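Local coordinates for enoyl-acyl carrier protein reductase (Uncultured bacterium, PDB 6KIA) that probably catalyses the NADH-dependent reduction of enoyl-acyl carrier protein in fatty acid synthesis, as a triclosan-resistant enzyme from a soil metagenome, at residues 155-167 with 204-216. Sequence-based numbering, arbitrary orientation.
Sequences AFFAHTMAGGIPK and NFDEVTANTFLHL. With NAI (1,4-dihydronicotinamide adenine dinucleotide), chain D.
His159, at the end of strand 155-159, points its ring into helix 196-219 and donates from NE2 to Thr212 OG1 (2.8 Å) in a straight bond lying in the ring plane. CG stands anti to the backbone N (chi1 175°), which carries the imidazole across to the helix. Phe213 CB rests over one imidazole face while its phenyl ring turns an edge to it, in a T-shaped pair with planes at 63°. The opposite face has the backbone N of Met161 near its rim. Thr212 OG1 in turn donates to Val208 O, 2.6 Å away and above that carbonyl's plane.

Beyond the strand, Gly163 and Gly164, lacking side chains, let the backbone lie against Val208 and, at Gly163, the adenine. Gly163 N gives a longer bond to Thr209 OG1 (3.2 Å), a hydroxyl also bonded to Gln262, and Val208 CG1 packs 3.4 Å from Gly163 N. A water bridges Met161 O and Thr209 O. At the N-terminal end of segment 204-216, Asn204 ND2 reaches Gly164 O (2.7 Å); Phe90 and Asp91 bind the same amide. The Phe205 ring meets Ile165 CG1 at its edge. At the segment's C-terminal end, beside the strand, Leu216 CD1 packs on Phe157 CD1.

The loop after strand 155-159, in the parallel part of this Rossmann-type fold, supplies part of the NADH site. Thr160 OG1 donates to O3B of NADH (2.6 Å), Thr160 O accepts from O3D, and Ala162 N donates to O4B, while Met161, extended beyond CG, lays CG and SD beside the adenine, which Val208 CG1 also touches. The chain of two hydrogen bonds, His159 to Thr212 to Val208 O, runs in one direction; it should fix the imidazole's rotation and ties the strand end to the helix just before the loop that meets both riboses and the adenine.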
ATOM      1  N   ALA A 155      -4.642 -22.158  -0.952  1.00 20.55           N
ATOM      2  CA  ALA A 155      -4.697 -21.045  -0.030  1.00 19.00           C
ATOM      3  C   ALA A 155      -3.991 -19.816  -0.651  1.00 17.74           C
ATOM      4  O   ALA A 155      -2.913 -19.914  -1.255  1.00 22.99           O
ATOM      5  CB  ALA A 155      -4.067 -21.414   1.318  1.00 22.74           C
ATOM      6  N   PHE A 156      -4.611 -18.666  -0.444  1.00 19.90           N
ATOM      7  CA  PHE A 156      -4.166 -17.380  -0.976  1.00 17.47           C
ATOM      8  C   PHE A 156      -4.044 -16.444   0.220  1.00 17.60           C
ATOM      9  O   PHE A 156      -5.050 -16.022   0.803  1.00 18.66           O
ATOM     10  CB  PHE A 156      -5.215 -16.879  -2.000  1.00 17.40           C
ATOM     11  CG  PHE A 156      -4.801 -15.682  -2.835  1.00 21.26           C
ATOM     12  CD1 PHE A 156      -5.247 -15.570  -4.148  1.00 18.44           C
ATOM     13  CD2 PHE A 156      -3.897 -14.744  -2.366  1.00 23.19           C
ATOM     14  CE1 PHE A 156      -4.870 -14.468  -4.951  1.00 17.84           C
ATOM     15  CE2 PHE A 156      -3.519 -13.648  -3.163  1.00 20.53           C
ATOM     16  CZ  PHE A 156      -3.998 -13.538  -4.446  1.00 19.54           C
ATOM     17  N   PHE A 157      -2.804 -16.136   0.606  1.00 17.68           N
ATOM     18  CA  PHE A 157      -2.552 -15.231   1.723  1.00 19.55           C
ATOM     19  C   PHE A 157      -2.238 -13.860   1.151  1.00 20.56           C
ATOM     20  O   PHE A 157      -1.228 -13.711   0.468  1.00 19.28           O
ATOM     21  CB  PHE A 157      -1.376 -15.714   2.596  1.00 19.31           C
ATOM     22  CG  PHE A 157      -1.630 -17.002   3.329  1.00 18.21           C
ATOM     23  CD1 PHE A 157      -2.197 -17.001   4.599  1.00 20.65           C
ATOM     24  CD2 PHE A 157      -1.269 -18.197   2.759  1.00 22.73           C
ATOM     25  CE1 PHE A 157      -2.405 -18.186   5.293  1.00 23.56           C
ATOM     26  CE2 PHE A 157      -1.460 -19.388   3.434  1.00 19.20           C
ATOM     27  CZ  PHE A 157      -2.053 -19.389   4.708  1.00 20.92           C
ATOM     28  N   ALA A 158      -3.103 -12.871   1.392  1.00 17.58           N
ATOM     29  CA  ALA A 158      -2.904 -11.535   0.817  1.00 17.70           C
ATOM     30  C   ALA A 158      -2.460 -10.519   1.891  1.00 21.70           C
ATOM     31  O   ALA A 158      -3.244 -10.079   2.739  1.00 18.58           O
ATOM     32  CB  ALA A 158      -4.189 -11.067   0.124  1.00 17.27           C
ATOM     33  N   HIS A 159      -1.182 -10.165   1.855  1.00 17.57           N
ATOM     34  CA  HIS A 159      -0.598  -9.210   2.806  1.00 17.99           C
ATOM     35  C   HIS A 159      -0.903  -7.798   2.360  1.00 17.75           C
ATOM     36  O   HIS A 159      -0.785  -7.501   1.181  1.00 18.09           O
ATOM     37  CB  HIS A 159       0.907  -9.463   2.880  1.00 17.88           C
ATOM     38  CG  HIS A 159       1.676  -8.500   3.725  1.00 17.92           C
ATOM     39  ND1 HIS A 159       2.089  -7.270   3.256  1.00 23.17           N
ATOM     40  CD2 HIS A 159       2.205  -8.625   4.968  1.00 18.17           C
ATOM     41  CE1 HIS A 159       2.784  -6.656   4.195  1.00 21.66           C
ATOM     42  NE2 HIS A 159       2.873  -7.458   5.242  1.00 19.81           N
ATOM     43  N   THR A 160      -1.291  -6.927   3.292  1.00 17.71           N
ATOM     44  CA  THR A 160      -1.604  -5.538   2.934  1.00 17.62           C
ATOM     45  C   THR A 160      -0.929  -4.553   3.866  1.00 19.20           C
ATOM     46  O   THR A 160      -1.079  -3.343   3.696  1.00 19.98           O
ATOM     47  CB  THR A 160      -3.128  -5.235   2.995  1.00 17.60           C
ATOM     48  OG1 THR A 160      -3.553  -5.300   4.363  1.00 21.57           O
ATOM     49  CG2 THR A 160      -3.944  -6.203   2.137  1.00 20.92           C
ATOM     50  N   MET A 161      -0.224  -5.046   4.884  1.00 17.98           N
ATOM     51  CA  MET A 161       0.191  -4.182   5.988  1.00 18.18           C
ATOM     52  C   MET A 161       1.261  -3.193   5.598  1.00 18.15           C
ATOM     53  O   MET A 161       2.272  -3.561   5.010  1.00 21.82           O
ATOM     54  CB  MET A 161       0.716  -5.022   7.162  1.00 18.72           C
ATOM     55  CG  MET A 161      -0.303  -5.991   7.700  1.00 18.49           C
ATOM     56  SD  MET A 161       0.333  -6.978   9.058  1.00 22.08           S
ATOM     57  CE  MET A 161      -1.158  -7.819   9.611  1.00 23.18           C
ATOM     58  N   ALA A 162       1.027  -1.944   5.975  1.00 20.36           N
ATOM     59  CA  ALA A 162       2.008  -0.870   5.856  1.00 20.17           C
ATOM     60  C   ALA A 162       1.679   0.160   6.921  1.00 20.40           C
ATOM     61  O   ALA A 162       0.512   0.433   7.174  1.00 21.36           O
ATOM     62  CB  ALA A 162       1.975  -0.228   4.448  1.00 18.01           C
ATOM     63  N   GLY A 163       2.698   0.755   7.529  1.00 18.60           N
ATOM     64  CA  GLY A 163       2.465   1.781   8.540  1.00 19.92           C
ATOM     65  C   GLY A 163       3.609   1.845   9.524  1.00 22.25           C
ATOM     66  O   GLY A 163       4.734   1.518   9.168  1.00 24.32           O
ATOM     67  N   GLY A 164       3.326   2.266  10.758  1.00 22.41           N
ATOM     68  CA  GLY A 164       4.342   2.323  11.793  1.00 27.77           C
ATOM     69  C   GLY A 164       4.593   3.741  12.276  1.00 29.34           C
ATOM     70  O   GLY A 164       5.566   3.998  12.977  1.00 30.87           O
ATOM     71  N   ILE A 165       3.726   4.668  11.879  1.00 27.31           N
ATOM     72  CA  ILE A 165       3.823   6.041  12.375  1.00 30.99           C
ATOM     73  C   ILE A 165       3.395   6.100  13.833  1.00 35.17           C
ATOM     74  O   ILE A 165       2.285   5.685  14.167  1.00 35.07           O
ATOM     75  CB  ILE A 165       2.948   7.004  11.565  1.00 35.61           C
ATOM     76  CG1 ILE A 165       3.364   7.010  10.094  1.00 38.68           C
ATOM     77  CG2 ILE A 165       3.014   8.410  12.155  1.00 35.81           C
ATOM     78  CD1 ILE A 165       2.396   7.754   9.195  1.00 38.54           C
ATOM     79  N   PRO A 166       4.282   6.597  14.708  1.00 36.52           N
ATOM     80  CA  PRO A 166       3.993   6.765  16.139  1.00 40.54           C
ATOM     81  C   PRO A 166       2.922   7.814  16.400  1.00 39.44           C
ATOM     82  O   PRO A 166       2.826   8.794  15.653  1.00 33.66           O
ATOM     83  CB  PRO A 166       5.336   7.219  16.727  1.00 44.07           C
ATOM     84  CG  PRO A 166       6.360   6.836  15.704  1.00 46.46           C
ATOM     85  CD  PRO A 166       5.666   6.977  14.383  1.00 38.58           C
ATOM     86  N   LYS A 167       2.106   7.579  17.422  1.00 45.76           N
ATOM     87  CA  LYS A 167       1.033   8.492  17.790  1.00 54.32           C
ATOM     88  C   LYS A 167       1.563   9.543  18.763  1.00 55.37           C
ATOM     89  O   LYS A 167       1.296   9.492  19.971  1.00 57.24           O
ATOM     90  CB  LYS A 167      -0.141   7.718  18.392  1.00 60.18           C
ATOM     91  CG  LYS A 167      -0.821   6.798  17.382  1.00 66.50           C
ATOM     92  CD  LYS A 167      -2.019   6.059  17.958  1.00 72.62           C
ATOM     93  CE  LYS A 167      -1.581   4.791  18.670  1.00 76.00           C
ATOM     94  NZ  LYS A 167      -2.700   3.828  18.830  1.00 72.73           N
ATOM     95  N   ASN A 204      10.427   1.161  12.700  1.00 24.04           N
ATOM     96  CA  ASN A 204       9.041   0.719  12.816  1.00 25.63           C
ATOM     97  C   ASN A 204       8.435   0.407  11.446  1.00 27.09           C
ATOM     98  O   ASN A 204       7.684  -0.562  11.300  1.00 25.57           O
ATOM     99  CB  ASN A 204       8.198   1.773  13.533  1.00 25.62           C
ATOM    100  CG  ASN A 204       7.142   1.155  14.437  1.00 29.08           C
ATOM    101  OD1 ASN A 204       7.308   0.038  14.948  1.00 23.15           O
ATOM    102  ND2 ASN A 204       6.052   1.874  14.634  1.00 27.00           N
ATOM    103  N   PHE A 205       8.787   1.212  10.443  1.00 19.56           N
ATOM    104  CA  PHE A 205       8.346   0.981   9.063  1.00 23.07           C
ATOM    105  C   PHE A 205       8.841  -0.385   8.590  1.00 21.27           C
ATOM    106  O   PHE A 205       8.079  -1.164   8.006  1.00 20.56           O
ATOM    107  CB  PHE A 205       8.878   2.054   8.090  1.00 19.14           C
ATOM    108  CG  PHE A 205       8.165   3.396   8.147  1.00 22.59           C
ATOM    109  CD1 PHE A 205       7.186   3.670   9.085  1.00 21.61           C
ATOM    110  CD2 PHE A 205       8.512   4.394   7.231  1.00 21.48           C
ATOM    111  CE1 PHE A 205       6.561   4.935   9.105  1.00 21.43           C
ATOM    112  CE2 PHE A 205       7.894   5.659   7.244  1.00 22.30           C
ATOM    113  CZ  PHE A 205       6.923   5.920   8.181  1.00 23.59           C
ATOM    114  N   ASP A 206      10.119  -0.689   8.823  1.00 23.42           N
ATOM    115  CA  ASP A 206      10.613  -2.010   8.430  1.00 22.83           C
ATOM    116  C   ASP A 206       9.773  -3.094   9.087  1.00 21.92           C
ATOM    117  O   ASP A 206       9.416  -4.086   8.430  1.00 26.49           O
ATOM    118  CB  ASP A 206      12.081  -2.212   8.806  1.00 23.27           C
ATOM    119  CG  ASP A 206      13.053  -1.694   7.761  1.00 28.84           C
ATOM    120  OD1 ASP A 206      12.630  -1.202   6.691  1.00 28.77           O
ATOM    121  OD2 ASP A 206      14.275  -1.778   8.026  1.00 32.21           O
ATOM    122  N   GLU A 207       9.438  -2.919  10.367  1.00 21.44           N
ATOM    123  CA  GLU A 207       8.673  -3.975  11.049  1.00 20.31           C
ATOM    124  C   GLU A 207       7.263  -4.166  10.452  1.00 22.77           C
ATOM    125  O   GLU A 207       6.841  -5.303  10.144  1.00 23.73           O
ATOM    126  CB  GLU A 207       8.544  -3.683  12.549  1.00 19.93           C
ATOM    127  CG  GLU A 207       9.802  -3.872  13.379  1.00 34.66           C
ATOM    128  CD  GLU A 207      10.536  -5.172  13.104  1.00 36.00           C
ATOM    129  OE1 GLU A 207       9.880  -6.188  12.774  1.00 26.84           O
ATOM    130  OE2 GLU A 207      11.774  -5.194  13.290  1.00 33.46           O
ATOM    131  N   VAL A 208       6.533  -3.069  10.298  1.00 21.29           N
ATOM    132  CA  VAL A 208       5.133  -3.132   9.862  1.00 19.39           C
ATOM    133  C   VAL A 208       4.964  -3.424   8.368  1.00 21.56           C
ATOM    134  O   VAL A 208       4.143  -4.252   7.972  1.00 21.93           O
ATOM    135  CB  VAL A 208       4.384  -1.798  10.172  1.00 21.44           C
ATOM    136  CG1 VAL A 208       2.921  -1.896   9.724  1.00 22.24           C
ATOM    137  CG2 VAL A 208       4.494  -1.431  11.681  1.00 19.45           C
ATOM    138  N   THR A 209       5.726  -2.712   7.547  1.00 21.56           N
ATOM    139  CA  THR A 209       5.573  -2.719   6.100  1.00 21.09           C
ATOM    140  C   THR A 209       6.291  -3.890   5.452  1.00 20.82           C
ATOM    141  O   THR A 209       5.862  -4.385   4.407  1.00 22.15           O
ATOM    142  CB  THR A 209       6.089  -1.384   5.528  1.00 19.51           C
ATOM    143  OG1 THR A 209       5.337  -0.331   6.147  1.00 19.24           O
ATOM    144  CG2 THR A 209       5.969  -1.308   4.006  1.00 19.28           C
ATOM    145  N   ALA A 210       7.361  -4.368   6.087  1.00 20.57           N
ATOM    146  CA  ALA A 210       8.166  -5.418   5.462  1.00 18.56           C
ATOM    147  C   ALA A 210       8.206  -6.721   6.254  1.00 18.73           C
ATOM    148  O   ALA A 210       7.811  -7.779   5.743  1.00 19.69           O
ATOM    149  CB  ALA A 210       9.599  -4.901   5.221  1.00 18.62           C
ATOM    150  N   ASN A 211       8.690  -6.671   7.490  1.00 20.53           N
ATOM    151  CA  ASN A 211       8.919  -7.906   8.236  1.00 20.49           C
ATOM    152  C   ASN A 211       7.658  -8.717   8.554  1.00 20.50           C
ATOM    153  O   ASN A 211       7.726  -9.930   8.695  1.00 20.94           O
ATOM    154  CB  ASN A 211       9.679  -7.585   9.514  1.00 20.83           C
ATOM    155  CG  ASN A 211      11.076  -7.070   9.222  1.00 26.28           C
ATOM    156  OD1 ASN A 211      11.616  -7.306   8.140  1.00 23.87           O
ATOM    157  ND2 ASN A 211      11.663  -6.359  10.177  1.00 22.47           N
ATOM    158  N   THR A 212       6.512  -8.050   8.644  1.00 19.36           N
ATOM    159  CA  THR A 212       5.230  -8.737   8.766  1.00 19.41           C
ATOM    160  C   THR A 212       4.991  -9.761   7.633  1.00 23.24           C
ATOM    161  O   THR A 212       4.331 -10.774   7.860  1.00 21.41           O
ATOM    162  CB  THR A 212       4.067  -7.735   8.755  1.00 19.64           C
ATOM    163  OG1 THR A 212       4.222  -6.851   7.635  1.00 18.95           O
ATOM    164  CG2 THR A 212       4.072  -6.897  10.025  1.00 19.16           C
ATOM    165  N   PHE A 213       5.484  -9.485   6.419  1.00 18.64           N
ATOM    166  CA  PHE A 213       5.369 -10.435   5.304  1.00 20.26           C
ATOM    167  C   PHE A 213       6.189 -11.675   5.578  1.00 26.13           C
ATOM    168  O   PHE A 213       5.752 -12.791   5.296  1.00 22.75           O
ATOM    169  CB  PHE A 213       5.806  -9.775   3.995  1.00 19.29           C
ATOM    170  CG  PHE A 213       5.397 -10.509   2.747  1.00 22.47           C
ATOM    171  CD1 PHE A 213       4.090 -10.973   2.560  1.00 19.16           C
ATOM    172  CD2 PHE A 213       6.291 -10.621   1.697  1.00 20.74           C
ATOM    173  CE1 PHE A 213       3.714 -11.601   1.364  1.00 19.93           C
ATOM    174  CE2 PHE A 213       5.926 -11.254   0.511  1.00 18.61           C
ATOM    175  CZ  PHE A 213       4.632 -11.733   0.338  1.00 20.82           C
ATOM    176  N   LEU A 214       7.383 -11.471   6.137  1.00 21.67           N
ATOM    177  CA  LEU A 214       8.229 -12.597   6.502  1.00 22.66           C
ATOM    178  C   LEU A 214       7.551 -13.407   7.595  1.00 21.10           C
ATOM    179  O   LEU A 214       7.583 -14.635   7.560  1.00 23.19           O
ATOM    180  CB  LEU A 214       9.617 -12.143   6.980  1.00 27.56           C
ATOM    181  CG  LEU A 214      10.495 -13.294   7.503  1.00 32.19           C
ATOM    182  CD1 LEU A 214      10.874 -14.241   6.357  1.00 30.82           C
ATOM    183  CD2 LEU A 214      11.735 -12.782   8.224  1.00 38.00           C
ATOM    184  N   HIS A 215       6.936 -12.730   8.566  1.00 19.76           N
ATOM    185  CA  HIS A 215       6.288 -13.431   9.668  1.00 23.19           C
ATOM    186  C   HIS A 215       5.085 -14.194   9.162  1.00 23.47           C
ATOM    187  O   HIS A 215       4.746 -15.249   9.685  1.00 23.73           O
ATOM    188  CB  HIS A 215       5.869 -12.460  10.764  1.00 22.60           C
ATOM    189  CG  HIS A 215       7.027 -11.757  11.386  1.00 29.68           C
ATOM    190  ND1 HIS A 215       8.223 -12.395  11.638  1.00 31.52           N
ATOM    191  CD2 HIS A 215       7.192 -10.469  11.773  1.00 25.46           C
ATOM    192  CE1 HIS A 215       9.074 -11.530  12.161  1.00 33.05           C
ATOM    193  NE2 HIS A 215       8.473 -10.357  12.256  1.00 32.87           N
ATOM    194  N   LEU A 216       4.462 -13.667   8.115  1.00 19.90           N
ATOM    195  CA  LEU A 216       3.358 -14.364   7.481  1.00 19.51           C
ATOM    196  C   LEU A 216       3.840 -15.632   6.805  1.00 21.23           C
ATOM    197  O   LEU A 216       3.269 -16.712   7.006  1.00 22.08           O
ATOM    198  CB  LEU A 216       2.687 -13.452   6.456  1.00 19.43           C
ATOM    199  CG  LEU A 216       1.726 -14.132   5.480  1.00 21.11           C
ATOM    200  CD1 LEU A 216       0.604 -14.906   6.208  1.00 21.61           C
ATOM    201  CD2 LEU A 216       1.183 -13.099   4.513  1.00 21.70           C
TER
HETATM  202  PA  NAI D 501      -5.226   1.275   3.854  1.00 17.93           P
HETATM  203  O1A NAI D 501      -6.613   0.892   3.437  1.00 20.84           O
HETATM  204  O2A NAI D 501      -5.100   2.295   4.969  1.00 21.45           O
HETATM  205  O5B NAI D 501      -4.456  -0.071   4.205  1.00 18.27           O
HETATM  206  C5B NAI D 501      -3.439  -0.062   5.186  1.00 19.72           C
HETATM  207  C4B NAI D 501      -3.300  -1.565   5.579  1.00 18.77           C
HETATM  208  O4B NAI D 501      -2.094  -1.619   6.554  1.00 18.65           O
HETATM  209  C3B NAI D 501      -4.327  -2.018   6.205  1.00 20.23           C
HETATM  210  O3B NAI D 501      -4.659  -3.411   5.809  1.00 21.64           O
HETATM  211  C2B NAI D 501      -3.906  -1.963   7.804  1.00 22.04           C
HETATM  212  O2B NAI D 501      -4.788  -2.860   8.573  1.00 20.17           O
HETATM  213  C1B NAI D 501      -2.666  -2.309   7.798  1.00 22.62           C
HETATM  214  N9A NAI D 501      -1.914  -1.661   8.893  1.00 22.03           N
HETATM  215  C8A NAI D 501      -1.569  -0.394   9.181  1.00 20.37           C
HETATM  216  N7A NAI D 501      -0.886  -0.402  10.324  1.00 20.25           N
HETATM  217  C5A NAI D 501      -0.798  -1.686  10.746  1.00 19.02           C
HETATM  218  C6A NAI D 501      -0.184  -2.174  11.889  1.00 22.06           C
HETATM  219  N6A NAI D 501       0.536  -1.555  12.967  1.00 24.00           N
HETATM  220  N1A NAI D 501      -0.224  -3.498  12.114  1.00 20.58           N
HETATM  221  C2A NAI D 501      -0.868  -4.329  11.235  1.00 21.94           C
HETATM  222  N3A NAI D 501      -1.478  -3.838  10.092  1.00 23.26           N
HETATM  223  C4A NAI D 501      -1.434  -2.488   9.868  1.00 22.89           C
HETATM  224  O3  NAI D 501      -4.376   1.915   2.587  1.00 18.07           O
HETATM  225  PN  NAI D 501      -3.750   1.180   1.294  1.00 18.35           P
HETATM  226  O1N NAI D 501      -4.816   0.445   0.542  1.00 17.61           O
HETATM  227  O2N NAI D 501      -3.124   2.324   0.513  1.00 18.64           O
HETATM  228  O5D NAI D 501      -2.632   0.172   1.820  1.00 17.46           O
HETATM  229  C5D NAI D 501      -2.665  -1.208   1.495  1.00 17.38           C
HETATM  230  C4D NAI D 501      -1.305  -1.571   0.856  1.00 17.30           C
HETATM  231  O4D NAI D 501      -1.229  -0.995  -0.328  1.00 17.14           O
HETATM  232  C3D NAI D 501      -0.153  -0.989   1.671  1.00 19.92           C
HETATM  233  O3D NAI D 501       0.849  -1.921   1.900  1.00 17.77           O
HETATM  234  C2D NAI D 501       0.375   0.104   0.715  1.00 20.21           C
HETATM  235  O2D NAI D 501       1.757   0.446   1.087  1.00 17.47           O
HETATM  236  C1D NAI D 501       0.239  -0.425  -0.473  1.00 17.16           C
HETATM  237  N1N NAI D 501       0.261   0.553  -1.560  1.00 18.80           N
HETATM  238  C2N NAI D 501      -0.428   1.745  -1.484  1.00 17.06           C
HETATM  239  C3N NAI D 501      -0.326   2.676  -2.526  1.00 16.95           C
HETATM  240  C7N NAI D 501      -1.106   3.990  -2.489  1.00 21.07           C
HETATM  241  O7N NAI D 501      -0.789   4.926  -3.218  1.00 20.70           O
HETATM  242  N7N NAI D 501      -2.210   4.107  -1.605  1.00 19.50           N
HETATM  243  C4N NAI D 501       0.439   2.423  -3.655  1.00 19.33           C
HETATM  244  C5N NAI D 501       1.092   1.188  -3.744  1.00 21.86           C
HETATM  245  C6N NAI D 501       1.002   0.267  -2.695  1.00 17.91           C
HETATM  246  O   HOH W   1       3.829  -3.650   2.814  1.00 18.19           O